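Local coordinates for lactate utilization protein C (Deinococcus radiodurans, PDB 2G40) that may function in the utilization of L-lactate and forms a homodimer, at the interface of chains A and B. Residues are numbered along the deposited sequence; one frame, centred on the assembly and turned at random. Chains: chain A/B, conserved hypothetical protein.

The interface of chains A and B. Residues chain A 119, 154, 157-158; chain B 119, 123, 157-158.
In A:His119 and B:His119 alike, a chi1 of -62° sets CG beside the backbone N and turns each imidazole toward the other subunit, where the rings cross with their planes about 53° apart, a tilt that rules out stacking. The pair lies at the start of helix 119-124 in each chain of this LutC/YkgG-family homodimer, and the contact repeats with the chains exchanged, as two-fold symmetry requires. CB of B:His119 stands off the plane of the A:His119 ring, beside its CG-ND1 edge and 3.6 Å from ND1 of A:His119. ND1 of A:His119 and ND1 of B:His119 are 4.7 Å apart, beyond direct hydrogen-bonding distance.

B:Ile158 approaches the CE1-NE2 edge of A:His119 obliquely, from the same side of the ring plane as the B:His119 CB. Its CD1 methyl is 3.5 Å from NE2 of A:His119, and its branch methyl CG2 is 3.6 Å from CE1; both are displaced past the rim and do not lie over the ring. B:His119 and A:Ile158 supply the twin of this packing. With an alanine at A:His119, the B:Ile158 methyls would probably lose the CE1-NE2 rim they pack against, and the CB of B:His119 its contact with ND1, leaving a gap between the subunits. Near the outer end of the ring, B:Asp123 brings its carboxylate OD1 to 5.3 Å from NE2 of A:His119; without a direct bond, it might still bias the imidazole toward protonation.

Next to this layer the leucines meet tip to tip. With CG anti to the backbone N (chi1 179°), A:Leu157 and B:Leu157 each extend toward the partner, and their CD2 methyls come to 3.4 Å, tighter than usual for carbons and a sign of close packing near the symmetry axis. The B:Leu157 methyl also lies against the backbone of the 3-10 helix 153-156, with CD2 3.6 Å from CA of A:Ala154.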
loop_
_atom_site.group_PDB
_atom_site.type_symbol
_atom_site.label_atom_id
_atom_site.label_comp_id
_atom_site.label_asym_id
_atom_site.label_seq_id
_atom_site.Cartn_x
_atom_site.Cartn_y
_atom_site.Cartn_z
ATOM N N HIS A 119 -14.249 -7.956 -6.967
ATOM C CA HIS A 119 -13.625 -6.865 -7.735
ATOM C C HIS A 119 -14.684 -6.059 -8.485
ATOM O O HIS A 119 -14.638 -4.830 -8.530
ATOM C CB HIS A 119 -12.622 -7.408 -8.760
ATOM C CG HIS A 119 -11.466 -8.143 -8.152
ATOM N ND1 HIS A 119 -10.845 -9.209 -8.773
ATOM C CD2 HIS A 119 -10.831 -7.979 -6.966
ATOM C CE1 HIS A 119 -9.876 -9.665 -7.999
ATOM N NE2 HIS A 119 -9.846 -8.935 -6.896
ATOM N N ALA A 154 -7.866 -3.882 -0.853
ATOM C CA ALA A 154 -8.650 -3.777 -2.075
ATOM C C ALA A 154 -9.651 -2.634 -2.027
ATOM O O ALA A 154 -9.966 -2.077 -3.059
ATOM C CB ALA A 154 -9.384 -5.078 -2.365
ATOM N N LEU A 157 -8.156 0.528 -3.164
ATOM C CA LEU A 157 -7.444 0.440 -4.419
ATOM C C LEU A 157 -8.356 0.398 -5.618
ATOM O O LEU A 157 -8.069 1.016 -6.628
ATOM C CB LEU A 157 -6.557 -0.802 -4.455
ATOM C CG LEU A 157 -5.808 -0.914 -5.795
ATOM C CD1 LEU A 157 -4.752 0.185 -5.902
ATOM C CD2 LEU A 157 -5.199 -2.260 -5.988
ATOM N N ILE A 158 -9.423 -0.384 -5.522
ATOM C CA ILE A 158 -10.281 -0.661 -6.669
ATOM C C ILE A 158 -11.349 0.412 -6.937
ATOM O O ILE A 158 -11.549 0.811 -8.088
ATOM C CB ILE A 158 -10.944 -2.053 -6.540
ATOM C CG1 ILE A 158 -9.879 -3.141 -6.314
ATOM C CG2 ILE A 158 -11.788 -2.362 -7.773
ATOM C CD1 ILE A 158 -8.833 -3.218 -7.394
ATOM N N HIS B 119 -8.726 -6.970 -13.790
ATOM C CA HIS B 119 -8.779 -7.690 -12.505
ATOM C C HIS B 119 -8.803 -9.200 -12.735
ATOM O O HIS B 119 -8.132 -9.962 -12.041
ATOM C CB HIS B 119 -10.028 -7.307 -11.704
ATOM C CG HIS B 119 -10.087 -5.859 -11.320
ATOM N ND1 HIS B 119 -11.274 -5.161 -11.210
ATOM C CD2 HIS B 119 -9.102 -4.971 -11.042
ATOM C CE1 HIS B 119 -11.017 -3.908 -10.876
ATOM N NE2 HIS B 119 -9.706 -3.767 -10.768
ATOM N N ASP B 123 -6.224 -11.876 -11.542
ATOM C CA ASP B 123 -6.672 -12.951 -10.665
ATOM C C ASP B 123 -6.302 -14.320 -11.240
ATOM O O ASP B 123 -6.029 -15.256 -10.488
ATOM C CB ASP B 123 -8.177 -12.842 -10.425
ATOM C CG ASP B 123 -8.662 -13.813 -9.392
ATOM O OD1 ASP B 123 -8.116 -13.797 -8.274
ATOM O OD2 ASP B 123 -9.576 -14.604 -9.697
ATOM N N LEU B 157 -1.379 -6.723 -5.451
ATOM C CA LEU B 157 -2.519 -6.912 -4.583
ATOM C C LEU B 157 -3.415 -8.045 -5.016
ATOM O O LEU B 157 -3.901 -8.793 -4.188
ATOM C CB LEU B 157 -3.364 -5.643 -4.508
ATOM C CG LEU B 157 -4.590 -5.841 -3.599
ATOM C CD1 LEU B 157 -4.151 -5.969 -2.142
ATOM C CD2 LEU B 157 -5.592 -4.750 -3.761
ATOM N N ILE B 158 -3.678 -8.127 -6.313
ATOM C CA ILE B 158 -4.673 -9.054 -6.841
ATOM C C ILE B 158 -4.153 -10.482 -7.068
ATOM O O ILE B 158 -4.829 -11.451 -6.708
ATOM C CB ILE B 158 -5.307 -8.504 -8.142
ATOM C CG1 ILE B 158 -5.869 -7.090 -7.913
ATOM C CG2 ILE B 158 -6.391 -9.448 -8.651
ATOM C CD1 ILE B 158 -6.896 -7.001 -6.817
#